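Local coordinates for superoxide reductase (Giardia intestinalis, PDB 4D7P), which probably reduces superoxide to hydrogen peroxide at a mononuclear iron centre, at residues A[45-50]-A[98-103]; A[37-42]-A[75-80]; A[55-60]-A[88-93]. All coordinates share one frame; numbering follows the deposited sequence.

Contact 1: A[45-50]-A[98-103]; sequences KHYIGT and YCNLHG. With FE (Fe (III) ion), chain B.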
# COMPACT_ATOMS: atom_id res chain seq x y z
N LYS A 45 10.94 -7.46 13.61
CA LYS A 45 12.20 -6.74 13.44
C LYS A 45 12.95 -7.15 12.17
O LYS A 45 13.91 -6.48 11.76
CB LYS A 45 13.10 -6.94 14.67
CG LYS A 45 12.56 -6.31 15.95
CD LYS A 45 13.47 -6.60 17.14
CE LYS A 45 12.82 -6.14 18.43
NZ LYS A 45 12.49 -4.68 18.41
N HIS A 46 12.52 -8.23 11.53
CA HIS A 46 13.11 -8.65 10.25
C HIS A 46 12.03 -9.20 9.33
O HIS A 46 11.41 -10.23 9.62
CB HIS A 46 14.21 -9.70 10.45
CG HIS A 46 14.95 -10.04 9.19
ND1 HIS A 46 15.67 -11.21 9.05
CD2 HIS A 46 15.09 -9.37 8.02
CE1 HIS A 46 16.22 -11.24 7.85
NE2 HIS A 46 15.88 -10.14 7.20
N TYR A 47 11.80 -8.51 8.22
CA TYR A 47 10.66 -8.84 7.37
C TYR A 47 10.87 -8.40 5.93
O TYR A 47 11.60 -7.45 5.66
CB TYR A 47 9.40 -8.20 7.93
CG TYR A 47 9.50 -6.68 8.15
CD1 TYR A 47 9.15 -5.80 7.15
CD2 TYR A 47 9.93 -6.15 9.37
CE1 TYR A 47 9.22 -4.43 7.33
CE2 TYR A 47 10.01 -4.75 9.57
CZ TYR A 47 9.65 -3.91 8.53
OH TYR A 47 9.70 -2.53 8.66
N ILE A 48 10.24 -9.11 5.00
CA ILE A 48 10.04 -8.56 3.68
C ILE A 48 8.67 -7.91 3.71
O ILE A 48 7.64 -8.57 3.93
CB ILE A 48 10.15 -9.62 2.57
CG1 ILE A 48 11.62 -9.93 2.32
CG2 ILE A 48 9.49 -9.13 1.28
CD1 ILE A 48 11.84 -11.18 1.47
N GLY A 49 8.67 -6.59 3.56
CA GLY A 49 7.49 -5.79 3.76
C GLY A 49 6.64 -5.69 2.51
O GLY A 49 5.41 -5.61 2.60
N THR A 50 7.29 -5.67 1.35
CA THR A 50 6.53 -5.58 0.10
C THR A 50 7.08 -6.49 -0.96
O THR A 50 8.28 -6.76 -1.01
CB THR A 50 6.50 -4.14 -0.50
OG1 THR A 50 7.84 -3.70 -0.78
CG2 THR A 50 5.80 -3.14 0.43
N TYR A 98 11.30 -6.23 -0.89
CA TYR A 98 11.98 -5.30 0.01
C TYR A 98 12.07 -5.88 1.42
O TYR A 98 11.05 -6.14 2.05
CB TYR A 98 11.26 -3.94 0.06
CG TYR A 98 11.57 -3.15 1.33
CD1 TYR A 98 12.83 -2.60 1.53
CD2 TYR A 98 10.61 -2.99 2.33
CE1 TYR A 98 13.14 -1.90 2.69
CE2 TYR A 98 10.91 -2.28 3.50
CZ TYR A 98 12.18 -1.74 3.67
OH TYR A 98 12.51 -1.04 4.82
N CYS A 99 13.29 -6.07 1.90
CA CYS A 99 13.52 -6.50 3.27
C CYS A 99 14.05 -5.33 4.07
O CYS A 99 14.94 -4.61 3.60
CB CYS A 99 14.50 -7.67 3.32
SG CYS A 99 15.17 -7.99 4.96
N ASN A 100 13.53 -5.12 5.27
CA ASN A 100 13.91 -3.94 6.04
C ASN A 100 15.40 -3.97 6.36
O ASN A 100 16.07 -2.94 6.31
CB ASN A 100 13.10 -3.82 7.33
CG ASN A 100 13.41 -4.92 8.33
OD1 ASN A 100 13.43 -6.10 7.98
ND2 ASN A 100 13.67 -4.53 9.57
N LEU A 101 15.94 -5.14 6.65
CA LEU A 101 17.34 -5.22 7.03
C LEU A 101 18.25 -5.25 5.81
O LEU A 101 19.35 -4.72 5.85
CB LEU A 101 17.60 -6.44 7.92
CG LEU A 101 16.96 -6.40 9.31
CD1 LEU A 101 17.30 -7.66 10.10
CD2 LEU A 101 17.38 -5.15 10.08
N HIS A 102 17.78 -5.86 4.72
CA HIS A 102 18.69 -6.21 3.64
C HIS A 102 18.39 -5.60 2.29
O HIS A 102 19.01 -5.96 1.29
CB HIS A 102 18.74 -7.73 3.52
CG HIS A 102 19.23 -8.40 4.76
ND1 HIS A 102 18.59 -9.47 5.34
CD2 HIS A 102 20.29 -8.12 5.56
CE1 HIS A 102 19.23 -9.83 6.44
NE2 HIS A 102 20.27 -9.03 6.59
N GLY A 103 17.45 -4.66 2.25
CA GLY A 103 17.20 -3.90 1.04
C GLY A 103 16.40 -4.64 -0.01
O GLY A 103 15.73 -5.63 0.29
FE FE B . 16.33 -10.05 5.14
O HOH W 1 10.50 -0.90 6.32
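Asn100 lays its carboxamide flat against the ring of Tyr47. The two planes are only 8° apart, with Asn100 CG above one face, displaced toward the rim and 3.6 Å from Tyr47 CE2. The side chains cross at about a right angle, and Asn100 CB adds a CH-pi contact over the same ring. Asn100 CG sits between its own backbone N and carbonyl carbon (chi1 68°), which puts CG beside segment 45-50. There ND2 donates to Lys45 O at 2.9 Å, the oxygen lying close to the amide plane, while OD1 accepts from Tyr47 N at 2.9 Å, the donor standing above the carboxamide plane. Because one end gives and the other receives, the rotation of the amide is fixed. The backbone N of Asn100 bonds in turn to Tyr47 O.

His46 turns its ring to the metal, with CG anti to the backbone N. Leu101 CD1 covers one face of that ring, 3.5 Å from His46 CG, and Cys99 SG lies at its edge, in plane. The rings of His46 and His102 have planes 89° apart. All three residues meet at the iron: His46 NE2 binds it at 2.1 Å, Cys99 SG at 2.4 Å and His102 ND1 at 2.3 Å.

Behind the metal the two segments pair as antiparallel strands, Ile48 facing Cys99 in a non-hydrogen-bonded pair and Gly49 N bonding to Tyr98 O. His102 and Gly103 both face Cys99 in a classic beta bulge, and a weak bond runs from His102 N to Cys99 SG. His19 and His40 supply the other two of the five protein ligands, with Glu17 also belonging to the site, giving the four-histidine, one-cysteine centre of superoxide reductases.

Contact 2: A[37-42]-A[75-80]; sequences TVMHPA and LGEPVA. With FE (Fe (III) ion), chain B.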
# COMPACT_ATOMS: atom_id res chain seq x y z
N THR A 37 13.51 -21.78 -2.30
CA THR A 37 13.68 -22.98 -1.49
C THR A 37 13.53 -22.68 0.00
O THR A 37 12.87 -23.42 0.73
CB THR A 37 15.05 -23.63 -1.76
OG1 THR A 37 15.22 -23.82 -3.17
CG2 THR A 37 15.18 -24.99 -1.05
N VAL A 38 14.14 -21.59 0.45
CA VAL A 38 14.01 -21.17 1.84
C VAL A 38 13.13 -19.92 1.98
O VAL A 38 13.35 -18.92 1.30
CB VAL A 38 15.38 -20.86 2.47
CG1 VAL A 38 15.24 -20.77 3.98
CG2 VAL A 38 16.39 -21.93 2.08
N MET A 39 12.14 -19.98 2.86
CA MET A 39 11.29 -18.82 3.08
C MET A 39 12.00 -17.82 3.97
O MET A 39 12.46 -18.16 5.05
CB MET A 39 9.97 -19.24 3.72
CG MET A 39 8.97 -18.09 3.81
SD MET A 39 8.18 -17.68 2.22
CE MET A 39 7.31 -19.20 1.86
N HIS A 40 12.09 -16.58 3.50
CA HIS A 40 12.71 -15.50 4.28
C HIS A 40 12.00 -15.31 5.61
O HIS A 40 10.81 -15.56 5.69
CB HIS A 40 12.67 -14.20 3.47
CG HIS A 40 13.29 -13.02 4.17
ND1 HIS A 40 12.63 -12.29 5.13
CD2 HIS A 40 14.50 -12.44 4.01
CE1 HIS A 40 13.41 -11.30 5.54
NE2 HIS A 40 14.55 -11.37 4.87
N PRO A 41 12.73 -14.91 6.66
CA PRO A 41 12.09 -14.63 7.94
C PRO A 41 10.93 -13.63 7.88
O PRO A 41 10.82 -12.78 6.98
CB PRO A 41 13.24 -14.08 8.79
CG PRO A 41 14.43 -14.81 8.28
CD PRO A 41 14.20 -14.92 6.78
N ALA A 42 10.05 -13.78 8.86
CA ALA A 42 8.87 -12.95 9.00
C ALA A 42 8.67 -12.63 10.47
O ALA A 42 7.98 -13.34 11.21
CB ALA A 42 7.65 -13.67 8.44
N LEU A 75 3.37 -10.94 10.52
CA LEU A 75 1.98 -11.40 10.44
C LEU A 75 1.73 -12.29 9.23
O LEU A 75 0.77 -13.07 9.19
CB LEU A 75 1.03 -10.21 10.43
CG LEU A 75 1.12 -9.37 11.70
CD1 LEU A 75 0.02 -8.32 11.75
CD2 LEU A 75 1.10 -10.27 12.93
N GLY A 76 2.60 -12.15 8.23
CA GLY A 76 2.50 -12.97 7.04
C GLY A 76 3.89 -13.23 6.49
O GLY A 76 4.82 -12.44 6.69
N GLU A 77 4.02 -14.36 5.80
CA GLU A 77 5.27 -14.71 5.13
C GLU A 77 5.31 -14.08 3.75
O GLU A 77 4.26 -13.74 3.22
CB GLU A 77 5.38 -16.23 5.03
CG GLU A 77 5.25 -16.89 6.38
CD GLU A 77 5.64 -18.34 6.34
OE1 GLU A 77 6.86 -18.62 6.37
OE2 GLU A 77 4.75 -19.20 6.27
N PRO A 78 6.52 -13.89 3.19
CA PRO A 78 6.65 -13.16 1.91
C PRO A 78 6.27 -14.00 0.69
O PRO A 78 7.14 -14.54 -0.01
CB PRO A 78 8.13 -12.78 1.86
CG PRO A 78 8.81 -13.84 2.70
CD PRO A 78 7.83 -14.08 3.84
N VAL A 79 4.97 -14.11 0.47
CA VAL A 79 4.41 -14.64 -0.76
C VAL A 79 3.51 -13.59 -1.39
O VAL A 79 3.08 -12.63 -0.73
CB VAL A 79 3.60 -15.92 -0.50
CG1 VAL A 79 4.47 -16.96 0.19
CG2 VAL A 79 2.40 -15.61 0.36
N ALA A 80 3.20 -13.78 -2.67
CA ALA A 80 2.23 -12.94 -3.34
C ALA A 80 1.73 -13.61 -4.61
O ALA A 80 2.35 -14.54 -5.12
CB ALA A 80 2.85 -11.55 -3.68
FE FE B . 16.33 -10.05 5.14
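Met39 slides past Pro78 in the opposite direction, its sulfur SD 3.9 Å from CG of the proline ring. The thioether starts with CG anti to the backbone N (chi1 -173°), then bends at both following torsions, and the methyl CE ends up against Val79, 4.0 Å from its CG1. Glu77 crosses the same chain at about a right angle and brings OE1 to 3.4 Å from Met39 CG, a contact of a carboxylate oxygen with a methylene. The same CG of Pro78 that meets the sulfur also meets His40 CB at 4.0 Å. Farther along, Ala42 points its methyl at the other segment, with CB 3.5 Å from Gly76 O. The contact between the segments is thus one of packing, without polar bonds.

Each side has its own internal support. Pro78 is the centre of an inverse gamma turn closed by Val79 N to Glu77 O. On the other segment, His40 ND1 donates to Pro41 O at 2.6 Å, in the carbonyl plane and on a lone pair. That bond steadies the imidazole from behind while NE2 binds the iron at 2.2 Å, so Pro41 acts as a second-shell partner of the metal. Pro41 CD also lies over one face of the ring.

Glu77 OE2 bonds to Asn28 of the fourth subunit, which packs along this edge. Within the chain, His40 and Pro78 both make backbone bonds to Cys34 at the end of strand 29-34, while Pro78 rests on Ile48 and Ile51. The iron-bearing loop is thereby fitted between the start of strand 79-83 and strand 48-57.

Contact 3: A[55-60]-A[88-93]; sequences GITKEG and EKYKGL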
# COMPACT_ATOMS: atom_id res chain seq x y z
N GLY A 55 5.56 -4.92 -14.96
CA GLY A 55 5.67 -5.33 -16.36
C GLY A 55 6.49 -4.36 -17.20
O GLY A 55 6.26 -3.15 -17.16
N ILE A 56 7.43 -4.87 -17.98
CA ILE A 56 8.17 -4.03 -18.92
C ILE A 56 7.44 -4.02 -20.27
O ILE A 56 7.30 -5.07 -20.92
CB ILE A 56 9.60 -4.51 -19.14
CG1 ILE A 56 10.24 -4.87 -17.80
CG2 ILE A 56 10.41 -3.43 -19.84
CD1 ILE A 56 10.23 -3.77 -16.81
N THR A 57 6.97 -2.85 -20.68
CA THR A 57 6.12 -2.75 -21.86
C THR A 57 6.90 -2.87 -23.16
O THR A 57 8.04 -2.39 -23.26
CB THR A 57 5.36 -1.41 -21.88
OG1 THR A 57 6.28 -0.34 -22.13
CG2 THR A 57 4.66 -1.18 -20.55
N LYS A 58 6.29 -3.52 -24.15
CA LYS A 58 6.84 -3.54 -25.50
C LYS A 58 6.77 -2.14 -26.11
O LYS A 58 7.80 -1.56 -26.48
CB LYS A 58 6.06 -4.53 -26.37
CG LYS A 58 6.37 -5.99 -26.06
CD LYS A 58 5.27 -6.92 -26.57
CE LYS A 58 5.79 -8.34 -26.72
NZ LYS A 58 4.69 -9.33 -26.83
N GLU A 59 5.56 -1.61 -26.19
CA GLU A 59 5.32 -0.26 -26.69
C GLU A 59 5.81 0.78 -25.68
O GLU A 59 5.04 1.25 -24.85
CB GLU A 59 3.83 -0.05 -27.00
CG GLU A 59 3.46 1.31 -27.60
CD GLU A 59 1.96 1.44 -27.86
OE1 GLU A 59 1.16 1.29 -26.91
OE2 GLU A 59 1.58 1.71 -29.03
N GLY A 60 7.10 1.10 -25.73
CA GLY A 60 7.61 2.19 -24.92
C GLY A 60 8.73 1.87 -23.94
O GLY A 60 9.32 2.78 -23.36
N GLU A 88 0.34 -10.09 -23.12
CA GLU A 88 1.04 -10.02 -24.39
C GLU A 88 1.63 -8.63 -24.61
O GLU A 88 2.50 -8.43 -25.46
CB GLU A 88 0.10 -10.39 -25.55
CG GLU A 88 -1.07 -9.43 -25.78
CD GLU A 88 -2.26 -9.71 -24.87
OE1 GLU A 88 -2.23 -10.71 -24.12
OE2 GLU A 88 -3.24 -8.92 -24.92
N LYS A 89 1.17 -7.67 -23.81
CA LYS A 89 1.62 -6.30 -23.96
C LYS A 89 3.02 -6.09 -23.39
O LYS A 89 3.64 -5.05 -23.63
CB LYS A 89 0.63 -5.33 -23.30
CG LYS A 89 -0.73 -5.26 -24.03
CD LYS A 89 -1.64 -4.17 -23.45
CE LYS A 89 -3.00 -4.15 -24.14
NZ LYS A 89 -3.83 -2.98 -23.71
N TYR A 90 3.54 -7.08 -22.66
CA TYR A 90 4.83 -6.93 -21.99
C TYR A 90 5.88 -7.87 -22.56
O TYR A 90 5.55 -8.94 -23.07
CB TYR A 90 4.70 -7.17 -20.48
CG TYR A 90 3.63 -6.32 -19.83
CD1 TYR A 90 3.91 -5.03 -19.37
CD2 TYR A 90 2.33 -6.80 -19.68
CE1 TYR A 90 2.93 -4.25 -18.79
CE2 TYR A 90 1.34 -6.03 -19.09
CZ TYR A 90 1.65 -4.76 -18.65
OH TYR A 90 0.66 -4.00 -18.06
N LYS A 91 7.15 -7.48 -22.44
CA LYS A 91 8.25 -8.32 -22.90
C LYS A 91 8.93 -9.04 -21.74
O LYS A 91 9.70 -9.99 -21.95
CB LYS A 91 9.26 -7.49 -23.68
CG LYS A 91 9.83 -6.28 -22.97
CD LYS A 91 10.44 -5.32 -23.98
CE LYS A 91 11.03 -4.08 -23.33
NZ LYS A 91 11.38 -3.01 -24.32
N GLY A 92 8.64 -8.60 -20.52
CA GLY A 92 9.20 -9.23 -19.34
C GLY A 92 8.48 -8.81 -18.06
O GLY A 92 7.78 -7.79 -18.05
N LEU A 93 8.64 -9.60 -17.00
CA LEU A 93 8.13 -9.28 -15.67
C LEU A 93 9.29 -9.10 -14.69
O LEU A 93 10.27 -9.86 -14.72
CB LEU A 93 7.19 -10.37 -15.15
CG LEU A 93 6.02 -10.74 -16.04
CD1 LEU A 93 5.22 -11.89 -15.41
CD2 LEU A 93 5.16 -9.50 -16.22
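Lys58 grips the turn at 88-89 twice. Its ammonium NZ donates to Glu88 O at 2.7 Å, and its backbone N donates to Lys89 O at 3.1 Å in an almost straight bond (178°). The extended side chain runs past Lys89 O to the carbonyl of Glu88 in the short 3-10 segment. Next comes the strand pairing: Lys91 N bonds to Ile56 O at 2.9 Å and Ile56 N to Gly92 O at 2.9 Å.

Lys91 answers from segment 88-93. Its CG lies between the backbone N and carbonyl carbon (chi1 55°), and the extended chain beyond it crosses Ile56 obliquely, bringing CE to 3.6 Å from Ile56 CG2. Its NZ continues to Asn61 OD1.

Tyr90 leans in close to the backbone of Gly55, CD1 being 3.4 Å from Gly55 C, a nearness that the lack of a side chain at Gly55 permits. Ile56 O lies near the plane of the ring, at its edge, and Thr57 CG2 reaches Tyr90 CE1 at 3.9 Å. The ring also packs on Leu64 and Leu66 of strand 63-71.

Gly55 opposite Leu93 and Thr57 opposite Tyr90 are non-hydrogen-bonded antiparallel pairs. Together they join the end of strand 48-57 to the beginning of strand 90-99, two central neighbours in the four-stranded sheet of an immunoglobulin-like beta sandwich.

Overall arrangement
Contacts 1 and 3 join the same two antiparallel strands, 48-57 and 90-99, at their two ends, with centres about 28 Å apart on opposite sides of the chain's centre; contact 3 is nested inside the loop that contact 1 closes. Contact 1 is buried and built round metal ligands and a bonded carboxamide, whereas contact 3 is partly buried and relies on backbone bonds and lysines. Contact 2, also partly buried, depends on apolar packing. It abuts contact 1, centres about 10 Å apart, through the iron they share and through Ile48 against the His40 ring. Contacts 2 and 3 stay about 11 Å apart at their nearest atoms.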